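Local coordinates for Alr1585 protein (Nostoc sp., PDB 5C2I) that probably acts as a haem-dependent dye-decolorizing (DyP-type) peroxidase, using peroxide to oxidise dyes and related substrates, at residues H45-F50 / H149-I154; L142-E147 / I179-D184; H203-P208 / P310-N315; D226-K231 / E356-R361. The protein carries 1 engineered substitution. All blocks are in the same frame, centred on the assembly; numbering follows the deposited sequence.

Interaction 1: residues H45-F50 / H149-I154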
# COMPACT_ATOMS: atom_id res chain seq x y z
N HIS A 45 6.83 -9.65 25.26
CA HIS A 45 7.66 -9.75 26.45
C HIS A 45 6.75 -10.08 27.63
O HIS A 45 5.86 -9.29 27.94
CB HIS A 45 8.36 -8.42 26.71
CG HIS A 45 9.29 -7.99 25.63
ND1 HIS A 45 9.76 -6.70 25.54
CD2 HIS A 45 9.80 -8.66 24.56
CE1 HIS A 45 10.56 -6.61 24.49
NE2 HIS A 45 10.58 -7.77 23.88
N LEU A 46 6.96 -11.24 28.25
CA LEU A 46 6.19 -11.65 29.43
C LEU A 46 7.11 -11.70 30.64
O LEU A 46 8.05 -12.50 30.69
CB LEU A 46 5.55 -13.00 29.20
CG LEU A 46 4.70 -13.20 27.97
CD1 LEU A 46 4.27 -14.66 27.83
CD2 LEU A 46 3.50 -12.27 28.01
N PHE A 47 6.83 -10.84 31.61
CA PHE A 47 7.59 -10.79 32.84
C PHE A 47 6.90 -11.66 33.87
O PHE A 47 5.69 -11.53 34.08
CB PHE A 47 7.71 -9.36 33.37
CG PHE A 47 8.59 -8.50 32.51
CD1 PHE A 47 8.07 -7.84 31.40
CD2 PHE A 47 9.91 -8.38 32.80
CE1 PHE A 47 8.88 -7.05 30.60
CE2 PHE A 47 10.75 -7.63 31.98
CZ PHE A 47 10.24 -6.94 30.91
N LEU A 48 7.66 -12.53 34.50
CA LEU A 48 7.13 -13.56 35.35
C LEU A 48 7.58 -13.48 36.76
O LEU A 48 8.71 -13.15 37.03
CB LEU A 48 7.58 -14.93 34.84
CG LEU A 48 7.36 -15.22 33.38
CD1 LEU A 48 7.85 -16.65 33.10
CD2 LEU A 48 5.90 -15.07 32.98
N GLN A 49 6.66 -13.80 37.67
CA GLN A 49 6.96 -14.14 39.05
C GLN A 49 6.40 -15.54 39.31
O GLN A 49 5.16 -15.77 39.23
CB GLN A 49 6.31 -13.18 40.01
CG GLN A 49 6.65 -13.39 41.47
CD GLN A 49 5.93 -12.37 42.33
OE1 GLN A 49 4.94 -12.68 42.95
NE2 GLN A 49 6.40 -11.15 42.33
N PHE A 50 7.30 -16.47 39.60
CA PHE A 50 6.89 -17.85 39.83
C PHE A 50 6.10 -17.98 41.12
O PHE A 50 6.33 -17.26 42.10
CB PHE A 50 8.12 -18.77 39.79
CG PHE A 50 8.83 -18.75 38.46
CD1 PHE A 50 8.16 -19.14 37.29
CD2 PHE A 50 10.15 -18.39 38.36
CE1 PHE A 50 8.80 -19.12 36.06
CE2 PHE A 50 10.79 -18.37 37.13
CZ PHE A 50 10.12 -18.73 35.98
N HIS A 149 11.07 -12.55 38.36
CA HIS A 149 11.94 -13.72 38.30
C HIS A 149 12.54 -14.01 36.95
O HIS A 149 13.64 -14.56 36.83
CB HIS A 149 11.19 -14.96 38.81
CG HIS A 149 10.83 -14.90 40.27
ND1 HIS A 149 9.83 -15.65 40.82
CD2 HIS A 149 11.34 -14.17 41.29
CE1 HIS A 149 9.73 -15.40 42.11
NE2 HIS A 149 10.64 -14.50 42.42
N ALA A 150 11.78 -13.70 35.90
CA ALA A 150 12.13 -14.13 34.57
C ALA A 150 11.44 -13.32 33.51
O ALA A 150 10.42 -12.65 33.78
CB ALA A 150 11.80 -15.61 34.40
N LEU A 151 11.99 -13.37 32.30
CA LEU A 151 11.40 -12.76 31.15
C LEU A 151 11.34 -13.82 30.05
O LEU A 151 12.37 -14.41 29.68
CB LEU A 151 12.22 -11.56 30.71
CG LEU A 151 11.89 -10.89 29.34
CD1 LEU A 151 10.47 -10.39 29.19
CD2 LEU A 151 12.88 -9.76 29.05
N VAL A 152 10.15 -13.99 29.47
CA VAL A 152 9.98 -14.76 28.25
C VAL A 152 9.85 -13.77 27.08
O VAL A 152 9.03 -12.86 27.10
CB VAL A 152 8.73 -15.62 28.36
CG1 VAL A 152 8.47 -16.38 27.09
CG2 VAL A 152 8.86 -16.58 29.52
N LEU A 153 10.61 -14.01 26.02
CA LEU A 153 10.55 -13.16 24.81
C LEU A 153 10.19 -14.08 23.65
O LEU A 153 10.89 -15.05 23.39
CB LEU A 153 11.89 -12.46 24.59
CG LEU A 153 12.04 -11.51 23.38
CD1 LEU A 153 13.22 -10.57 23.64
CD2 LEU A 153 12.25 -12.27 22.07
N ILE A 154 9.10 -13.76 22.96
CA ILE A 154 8.66 -14.48 21.77
C ILE A 154 8.45 -13.51 20.62
O ILE A 154 7.88 -12.45 20.83
CB ILE A 154 7.33 -15.23 22.01
CG1 ILE A 154 7.44 -16.11 23.26
CG2 ILE A 154 7.03 -16.17 20.83
CD1 ILE A 154 6.81 -15.47 24.44
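H149, just before strand 150-156, meets Q49 and F50 at the end of strand 42-50. Its ND1 accepts from F50 N at 2.9 Å, and F50 N lies 26° out of the imidazole plane. Its NE2 is hydrogen-bonded to E147 outside the two segments. H149 and A150 both face L48, which makes a classic beta bulge. L48 O takes H149 N at 2.8 Å and, weakly, A150 N at 3.3 Å. Beyond the bulge the antiparallel ladder is regular. L46 and V152 form a hydrogen-bonded pair, with L46 N to V152 O at 2.9 Å and V152 N to L46 O at 2.8 Å.

Two CH-pi contacts use ring faces. L151 CD1 sits over the centre of the F47 ring, 3.8 Å from its centroid. L151 CG is anti to its backbone N (chi1 170°), and the branch lies beside F47, pointing the same way. Q49 CG lies over a face of the H149 ring.

On the face that carries L46, L48, A150 and V152 the packing is apolar. L48 CD1 meets V152 CG2 at 3.7 Å, and helix 159-176 packs on L46 and L48. An alanine at H149 would probably leave F50 N without its acceptor and E147 without its imidazole partner. The chemistry implies a mainly apolar ferredoxin-like sheet core. Its buried histidines are satisfied: H149 through both ring nitrogens, H45 ND1 by Y256.

Interaction 2: residues L142-E147 / I179-D184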
# COMPACT_ATOMS: atom_id res chain seq x y z
N LEU A 142 3.44 -0.11 37.51
CA LEU A 142 3.11 -1.15 38.50
C LEU A 142 3.72 -2.52 38.20
O LEU A 142 4.28 -3.15 39.09
CB LEU A 142 1.59 -1.30 38.64
CG LEU A 142 0.85 -0.15 39.32
CD1 LEU A 142 -0.66 -0.28 39.08
CD2 LEU A 142 1.15 -0.13 40.82
N GLY A 143 3.66 -2.95 36.95
CA GLY A 143 4.21 -4.25 36.55
C GLY A 143 5.67 -4.45 36.98
O GLY A 143 6.07 -5.53 37.45
N PHE A 144 6.47 -3.39 36.88
CA PHE A 144 7.87 -3.48 37.20
C PHE A 144 8.17 -3.37 38.68
O PHE A 144 9.29 -3.62 39.08
CB PHE A 144 8.66 -2.42 36.41
CG PHE A 144 8.65 -2.65 34.91
CD1 PHE A 144 9.39 -3.67 34.34
CD2 PHE A 144 7.85 -1.88 34.08
CE1 PHE A 144 9.38 -3.88 32.99
CE2 PHE A 144 7.83 -2.10 32.72
CZ PHE A 144 8.59 -3.11 32.17
N GLN A 145 7.18 -2.97 39.49
CA GLN A 145 7.40 -2.89 40.92
C GLN A 145 7.38 -4.24 41.60
O GLN A 145 7.84 -4.36 42.73
CB GLN A 145 6.38 -1.95 41.57
CG GLN A 145 6.58 -0.51 41.08
CD GLN A 145 5.79 0.51 41.86
OE1 GLN A 145 5.59 0.35 43.05
NE2 GLN A 145 5.31 1.54 41.19
N SER A 146 6.82 -5.25 40.95
CA SER A 146 6.83 -6.61 41.49
C SER A 146 8.24 -7.18 41.48
O SER A 146 9.08 -6.71 40.74
CB SER A 146 5.96 -7.52 40.63
OG SER A 146 4.59 -7.16 40.77
N GLU A 147 8.47 -8.20 42.29
CA GLU A 147 9.69 -8.96 42.21
C GLU A 147 9.59 -9.82 40.92
O GLU A 147 8.67 -10.60 40.76
CB GLU A 147 9.88 -9.86 43.44
CG GLU A 147 11.13 -10.71 43.35
CD GLU A 147 11.40 -11.53 44.60
OE1 GLU A 147 11.50 -10.92 45.69
OE2 GLU A 147 11.55 -12.78 44.49
N ILE A 179 1.97 -13.71 35.44
CA ILE A 179 2.50 -12.81 34.44
C ILE A 179 2.28 -11.41 35.01
O ILE A 179 1.15 -10.94 35.04
CB ILE A 179 1.80 -13.01 33.09
CG1 ILE A 179 2.10 -14.44 32.56
CG2 ILE A 179 2.25 -11.97 32.11
CD1 ILE A 179 1.27 -14.84 31.36
N VAL A 180 3.34 -10.78 35.49
CA VAL A 180 3.19 -9.53 36.23
C VAL A 180 3.20 -8.33 35.29
O VAL A 180 2.78 -7.24 35.67
CB VAL A 180 4.25 -9.36 37.36
CG1 VAL A 180 4.12 -10.51 38.36
CG2 VAL A 180 5.67 -9.26 36.82
N HIS A 181 3.70 -8.52 34.08
CA HIS A 181 3.76 -7.45 33.10
C HIS A 181 3.89 -8.02 31.71
O HIS A 181 4.54 -9.07 31.53
CB HIS A 181 4.92 -6.51 33.41
CG HIS A 181 4.91 -5.29 32.59
ND1 HIS A 181 3.87 -4.38 32.63
CD2 HIS A 181 5.74 -4.87 31.60
CE1 HIS A 181 4.10 -3.41 31.76
NE2 HIS A 181 5.22 -3.69 31.12
N ARG A 182 3.29 -7.34 30.73
CA ARG A 182 3.44 -7.69 29.32
C ARG A 182 3.73 -6.44 28.48
O ARG A 182 3.11 -5.39 28.69
CB ARG A 182 2.19 -8.40 28.79
CG ARG A 182 2.20 -8.71 27.30
CD ARG A 182 1.00 -9.54 26.84
NE ARG A 182 0.92 -9.60 25.38
CZ ARG A 182 0.35 -10.56 24.67
NH1 ARG A 182 -0.18 -11.64 25.25
NH2 ARG A 182 0.34 -10.45 23.35
N GLU A 183 4.61 -6.61 27.50
CA GLU A 183 4.74 -5.67 26.40
C GLU A 183 4.56 -6.39 25.06
O GLU A 183 4.87 -7.60 24.92
CB GLU A 183 6.09 -4.97 26.44
CG GLU A 183 6.37 -4.12 27.70
CD GLU A 183 5.56 -2.84 27.78
OE1 GLU A 183 4.97 -2.37 26.77
OE2 GLU A 183 5.53 -2.27 28.91
N ASP A 184 4.10 -5.63 24.07
CA ASP A 184 4.02 -6.06 22.69
C ASP A 184 4.85 -5.07 21.87
O ASP A 184 4.39 -4.00 21.52
CB ASP A 184 2.57 -6.06 22.20
CG ASP A 184 1.78 -7.24 22.75
OD1 ASP A 184 1.29 -7.17 23.92
OD2 ASP A 184 1.70 -8.26 22.02
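F144 and H181 meet in the tight part of this contact. F144 CZ approaches H181 CD2 to 3.4 Å, and F144 CE2 comes equally near H181 NE2. The two rings meet obliquely, their planes 50° apart. H181 CG is anti to its backbone N (chi1 -171°), and the imidazole passes beside the short, weakly bonded helix 142-145. There G143 CA lies 3.4 Å from V180 O. A side chain at G143 would run into H181 ND1, so a glycine fits the close approach. Q171 of the second subunit accepts from G143 N and packs on H181. H181 NE2 donates to E183 OE2 at 2.6 Å. The bond lies near the imidazole plane but reaches the oxygen from above the carboxylate plane. K258 pairs with the same oxygen.

The V180 end is looser and more exposed. S146 OG and V180 CB are 4.1 Å apart, a plain van der Waals touch.

This short helix is thus laid on strand 177-189 by ring and backbone packing. The chemistry implies that E183, held by a histidine N-H and a lysine, is likely to stay ionised and to fix the rotation of the H181 ring.

Interaction 3: residues H203-P208 / P310-N315. Engineered in segment 203-208: H203 (natural residue Asp). With HEM (protoporphyrin IX containing Fe), chain E.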
# COMPACT_ATOMS: atom_id res chain seq x y z
N HIS A 203 17.54 4.31 13.90
CA HIS A 203 17.99 3.73 15.16
C HIS A 203 18.50 2.34 14.94
O HIS A 203 17.89 1.56 14.19
CB HIS A 203 16.82 3.73 16.14
CG HIS A 203 17.23 3.58 17.57
ND1 HIS A 203 16.61 2.73 18.43
CD2 HIS A 203 18.22 4.16 18.28
CE1 HIS A 203 17.17 2.81 19.63
NE2 HIS A 203 18.15 3.66 19.56
N GLY A 204 19.60 2.02 15.64
CA GLY A 204 20.25 0.72 15.51
C GLY A 204 21.39 0.72 14.52
O GLY A 204 21.84 -0.35 14.13
N VAL A 205 21.88 1.90 14.14
CA VAL A 205 22.88 2.00 13.09
C VAL A 205 24.25 1.40 13.54
O VAL A 205 24.84 0.56 12.83
CB VAL A 205 23.10 3.46 12.64
CG1 VAL A 205 24.17 3.53 11.60
CG2 VAL A 205 21.80 4.08 12.16
N SER A 206 24.77 1.87 14.67
CA SER A 206 26.13 1.50 15.12
C SER A 206 26.10 0.42 16.20
O SER A 206 25.63 0.66 17.34
CB SER A 206 26.85 2.73 15.66
OG SER A 206 28.18 2.38 16.00
N GLN A 207 26.57 -0.76 15.83
CA GLN A 207 26.56 -1.92 16.73
C GLN A 207 27.90 -2.65 16.76
O GLN A 207 28.59 -2.73 15.74
CB GLN A 207 25.52 -2.92 16.30
CG GLN A 207 24.10 -2.40 16.31
CD GLN A 207 23.38 -2.68 17.60
OE1 GLN A 207 23.96 -2.63 18.70
NE2 GLN A 207 22.11 -3.02 17.47
N PRO A 208 28.28 -3.19 17.92
CA PRO A 208 29.29 -4.24 17.89
C PRO A 208 28.86 -5.40 17.00
O PRO A 208 27.69 -5.81 17.07
CB PRO A 208 29.37 -4.71 19.35
CG PRO A 208 28.69 -3.69 20.15
CD PRO A 208 27.69 -3.02 19.26
N PRO A 310 22.40 4.53 6.29
CA PRO A 310 23.33 5.55 6.73
C PRO A 310 24.74 5.03 6.92
O PRO A 310 24.95 3.85 7.24
CB PRO A 310 22.81 5.97 8.11
CG PRO A 310 21.54 5.21 8.33
CD PRO A 310 21.44 4.13 7.32
N THR A 311 25.71 5.90 6.72
CA THR A 311 27.08 5.51 6.97
C THR A 311 27.36 5.37 8.48
O THR A 311 26.80 6.11 9.29
CB THR A 311 28.08 6.49 6.32
OG1 THR A 311 29.37 5.88 6.29
CG2 THR A 311 28.16 7.82 7.06
N ASN A 312 28.25 4.43 8.81
CA ASN A 312 28.86 4.33 10.14
C ASN A 312 30.35 4.50 10.12
O ASN A 312 31.04 4.28 11.15
CB ASN A 312 28.48 3.01 10.82
CG ASN A 312 28.57 3.12 12.33
OD1 ASN A 312 28.22 4.15 12.91
ND2 ASN A 312 29.07 2.09 12.96
N ASN A 313 30.86 4.92 8.95
CA ASN A 313 32.27 4.93 8.77
C ASN A 313 32.82 6.29 9.11
O ASN A 313 33.11 7.09 8.24
CB ASN A 313 32.67 4.55 7.35
CG ASN A 313 34.16 4.39 7.22
OD1 ASN A 313 34.79 3.69 8.04
ND2 ASN A 313 34.74 4.98 6.17
N PHE A 314 32.97 6.55 10.40
CA PHE A 314 33.55 7.79 10.79
C PHE A 314 34.11 7.68 12.17
O PHE A 314 33.82 6.73 12.93
CB PHE A 314 32.50 8.91 10.75
CG PHE A 314 31.37 8.75 11.73
CD1 PHE A 314 30.27 7.99 11.42
CD2 PHE A 314 31.44 9.33 12.99
CE1 PHE A 314 29.24 7.81 12.34
CE2 PHE A 314 30.42 9.15 13.90
CZ PHE A 314 29.30 8.38 13.58
N ASN A 315 34.95 8.66 12.46
CA ASN A 315 35.38 8.84 13.82
C ASN A 315 35.35 10.36 14.02
O ASN A 315 34.85 11.09 13.16
CB ASN A 315 36.74 8.17 14.06
CG ASN A 315 37.80 8.66 13.10
OD1 ASN A 315 37.96 9.85 12.92
ND2 ASN A 315 38.49 7.75 12.42
CHA HEM E . 22.84 5.41 19.31
CHB HEM E . 18.41 7.05 20.26
CHC HEM E . 18.79 5.37 24.79
CHD HEM E . 23.31 3.98 23.86
C1A HEM E . 21.61 6.02 19.18
C2A HEM E . 21.14 6.68 18.00
C3A HEM E . 19.90 7.14 18.28
C4A HEM E . 19.59 6.74 19.60
CMA HEM E . 18.96 7.88 17.36
CAA HEM E . 21.88 6.86 16.67
CBA HEM E . 21.73 5.75 15.62
CGA HEM E . 22.27 4.46 16.20
O1A HEM E . 23.51 4.19 16.17
O2A HEM E . 21.48 3.68 16.71
C1B HEM E . 18.13 6.68 21.58
C2B HEM E . 16.88 6.93 22.24
C3B HEM E . 16.96 6.44 23.47
C4B HEM E . 18.33 5.92 23.59
CMB HEM E . 15.71 7.59 21.61
CAB HEM E . 15.97 6.34 24.56
CBB HEM E . 14.63 6.35 24.37
C1C HEM E . 20.10 4.88 24.96
C2C HEM E . 20.66 4.47 26.15
C3C HEM E . 21.95 4.10 25.89
C4C HEM E . 22.15 4.27 24.51
CMC HEM E . 20.00 4.37 27.50
CAC HEM E . 23.00 3.63 26.80
CBC HEM E . 23.16 3.92 28.06
C1D HEM E . 23.46 4.17 22.49
C2D HEM E . 24.68 3.78 21.80
C3D HEM E . 24.58 4.21 20.55
C4D HEM E . 23.24 4.83 20.48
CMD HEM E . 25.88 3.04 22.38
CAD HEM E . 25.59 4.00 19.46
CBD HEM E . 26.68 5.07 19.42
CGD HEM E . 27.66 4.75 18.33
O1D HEM E . 27.85 5.63 17.50
O2D HEM E . 28.27 3.63 18.25
NA HEM E . 20.68 6.13 20.17
NB HEM E . 18.96 6.16 22.44
NC HEM E . 21.03 4.85 23.97
ND HEM E . 22.65 4.87 21.68
FE HEM E . 20.87 5.53 22.06
O HOH W 1 19.90 3.44 21.67
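S206 OG is gripped by two groups. S206 OG donates to the propionate oxygen HEM O2D at 2.6 Å. It also accepts a weak bond from N312 ND2, with S206 OG and N312 ND2 3.2 Å apart. S206 OG is anti to its backbone N (chi1 -176°), which sets it between the propionate and N312. N312 OD1 turns to R337, which also binds the haem, so N312 is a second-shell residue behind S206.

The other propionate is held by backbone N-H groups of the same loop. G204 N donates to HEM O2A at 2.7 Å, and S206 N donates to HEM O1A at 3.0 Å. N335, R364 and R337 add further hydrogen bonds to the haem.

G204 is the last residue of the GXXDG motif, the signature of DyP-type peroxidases. Its backbone has a positive phi of 95°, where a CB would be jammed against the preceding carbonyl oxygen. The aspartate of the motif is replaced here by the engineered H203. The H203 imidazole comes down edge-on to the porphyrin, with H203 CD2 3.2 Å from HEM C4A. Its NE2 is 2.8 Å from a water molecule, and that water binds the haem iron at 2.3 Å.

Apolar contact is slight. V205 CG2 touches P310 CG at 4.0 Å, the two side chains crossing obliquely, and it also lies against the propionate carbon CBA. Past P310, T311 OG1 accepts from N313 N in an ST turn that spans N312. T311 also packs on V220 of the third subunit.

Interaction 4: residues D226-K231 / E356-R361. With EDO (1,2-ethanediol), chain G.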
# COMPACT_ATOMS: atom_id res chain seq x y z
N ASP A 226 37.50 1.73 7.18
CA ASP A 226 38.75 2.51 7.25
C ASP A 226 38.74 3.65 8.29
O ASP A 226 39.81 4.16 8.61
CB ASP A 226 39.25 2.95 5.88
CG ASP A 226 38.37 3.94 5.16
OD1 ASP A 226 37.49 4.56 5.71
OD2 ASP A 226 38.66 4.10 3.95
N LYS A 227 37.59 4.03 8.82
CA LYS A 227 37.54 5.03 9.91
C LYS A 227 37.11 4.48 11.28
O LYS A 227 37.37 5.11 12.32
CB LYS A 227 36.58 6.17 9.52
CG LYS A 227 37.03 6.93 8.29
CD LYS A 227 38.30 7.73 8.58
CE LYS A 227 38.94 8.21 7.27
NZ LYS A 227 38.11 9.30 6.73
N TRP A 228 36.44 3.36 11.30
CA TRP A 228 35.91 2.76 12.53
C TRP A 228 35.75 1.27 12.32
O TRP A 228 35.15 0.85 11.33
CB TRP A 228 34.53 3.34 12.89
CG TRP A 228 33.82 2.61 13.97
CD1 TRP A 228 32.74 1.75 13.82
CD2 TRP A 228 34.12 2.61 15.39
NE1 TRP A 228 32.33 1.30 15.05
CE2 TRP A 228 33.16 1.80 16.03
CE3 TRP A 228 35.05 3.28 16.18
CZ2 TRP A 228 33.14 1.59 17.43
CZ3 TRP A 228 35.02 3.08 17.57
CH2 TRP A 228 34.10 2.24 18.16
N ASP A 229 36.30 0.48 13.25
CA ASP A 229 36.12 -0.97 13.26
C ASP A 229 34.97 -1.37 14.20
O ASP A 229 35.14 -1.32 15.41
CB ASP A 229 37.43 -1.63 13.70
CG ASP A 229 37.37 -3.15 13.69
OD1 ASP A 229 36.30 -3.73 13.36
OD2 ASP A 229 38.42 -3.76 14.00
N PRO A 230 33.81 -1.81 13.66
CA PRO A 230 32.69 -2.18 14.51
C PRO A 230 32.73 -3.60 15.10
O PRO A 230 31.91 -3.95 15.93
CB PRO A 230 31.52 -2.12 13.54
CG PRO A 230 32.12 -2.64 12.28
CD PRO A 230 33.49 -1.99 12.23
N LYS A 231 33.69 -4.41 14.70
CA LYS A 231 33.84 -5.72 15.28
C LYS A 231 34.14 -5.64 16.76
O LYS A 231 34.71 -4.67 17.25
CB LYS A 231 34.98 -6.49 14.60
CG LYS A 231 34.66 -6.83 13.15
CD LYS A 231 35.69 -7.72 12.47
CE LYS A 231 37.07 -7.26 12.11
NZ LYS A 231 37.18 -5.83 11.84
N GLU A 356 40.41 -0.08 25.76
CA GLU A 356 39.65 0.02 26.99
C GLU A 356 38.35 0.77 26.76
O GLU A 356 37.29 0.36 27.23
CB GLU A 356 40.53 0.74 28.02
CG GLU A 356 40.09 0.53 29.44
CD GLU A 356 41.05 1.21 30.40
OE1 GLU A 356 42.27 0.82 30.40
OE2 GLU A 356 40.61 2.13 31.13
N GLU A 357 38.42 1.91 26.06
CA GLU A 357 37.20 2.66 25.69
C GLU A 357 36.20 1.76 24.95
O GLU A 357 34.99 1.77 25.24
CB GLU A 357 37.55 3.85 24.83
CG GLU A 357 36.39 4.76 24.52
CD GLU A 357 36.71 5.77 23.46
OE1 GLU A 357 37.48 6.71 23.77
OE2 GLU A 357 36.24 5.59 22.30
N ARG A 358 36.70 1.01 23.97
CA ARG A 358 35.84 0.11 23.17
C ARG A 358 35.23 -1.03 23.99
O ARG A 358 34.21 -1.60 23.60
CB ARG A 358 36.62 -0.43 21.95
CG ARG A 358 36.94 0.62 20.90
CD ARG A 358 38.05 0.15 19.95
NE ARG A 358 37.71 -1.09 19.27
CZ ARG A 358 36.95 -1.20 18.17
NH1 ARG A 358 36.45 -0.13 17.59
NH2 ARG A 358 36.72 -2.40 17.65
N GLY A 359 35.85 -1.35 25.14
CA GLY A 359 35.37 -2.41 26.00
C GLY A 359 34.09 -2.04 26.73
O GLY A 359 33.41 -2.93 27.27
N HIS A 360 33.71 -0.76 26.69
CA HIS A 360 32.47 -0.30 27.30
C HIS A 360 31.25 -0.39 26.40
O HIS A 360 30.14 -0.08 26.84
CB HIS A 360 32.59 1.15 27.81
CG HIS A 360 33.73 1.37 28.76
ND1 HIS A 360 33.82 0.73 29.98
CD2 HIS A 360 34.86 2.10 28.62
CE1 HIS A 360 34.94 1.11 30.59
NE2 HIS A 360 35.60 1.92 29.77
N ARG A 361 31.42 -0.81 25.15
CA ARG A 361 30.31 -0.84 24.19
C ARG A 361 29.20 -1.78 24.65
O ARG A 361 29.46 -2.77 25.35
CB ARG A 361 30.81 -1.29 22.80
CG ARG A 361 31.60 -0.25 22.01
CD ARG A 361 32.09 -0.79 20.66
NE ARG A 361 33.15 -1.79 20.84
CZ ARG A 361 33.64 -2.55 19.84
NH1 ARG A 361 33.18 -2.42 18.61
NH2 ARG A 361 34.59 -3.43 20.10
C1 EDO G . 34.03 -6.41 29.45
O1 EDO G . 33.08 -5.46 29.95
C2 EDO G . 34.89 -5.93 28.28
O2 EDO G . 34.18 -5.41 27.15
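The six-membered ring of W228 has R358 NH1 over one face, 3.4 Å above the plane and offset toward the rim. R361 CD lies at the edge of the indole. The R358 guanidinium is turned 60° from the indole, and its CZ is 4.8 Å from the ring centroid, a cation-pi contact. The R358 chain bends at chi3 (58°), which places NE and starts the turn of the guanidinium toward W228 and D229. One face of the R361 guanidinium carries R358 CZ, so two like charges lie close together.

Both arginines hold backbone carbonyls end-on. R358 NH1 and NH2 converge on D229 O at 2.8 Å and 2.9 Å, almost in the guanidinium plane. R361 NH1 and NH2 reach K231 O at 3.0 Å and 3.1 Å, from the same face of the carbonyl plane. The carbonyl oxygens probably offset part of the repulsion between the arginines.

R358 to R361 form a type I beta turn at the C-terminal end of the helix that contains R358. R361 NE binds R358 O across it. In the 226-231 loop, D229 OD1 accepts from K231 N in an Asx turn. K231 NZ forms a salt bridge with D229 OD1 at 2.7 Å, from the opposite face of the carboxylate.

An alanine in place of R361 would probably leave K231 O without these two donors and R358 O without the NE bond. W228 is also in cation-pi contact with R337, and its side chain comes within about 5 Å of the haem.

Interactions 1 and 2 belong to one antiparallel sheet, and their centres lie 9 Å apart. Strand 42-50 of interaction 1 is the sheet neighbour of strand 177-189 of interaction 2. Interaction 1 is a buried strand pair, mostly apolar. Interaction 2 is also largely buried, but it lies where the second subunit meets the sheet and depends on ring packing. Interactions 3 and 4 sit on the opposite side of the chain's centre, in loops and at a helix end near the haem. Polar groups dominate there: propionates in interaction 3, arginines on carbonyls in interaction 4. N313 binds D226, and N315 binds K227, so the two are joined directly. Interaction 3 is buried, interaction 4 only partly.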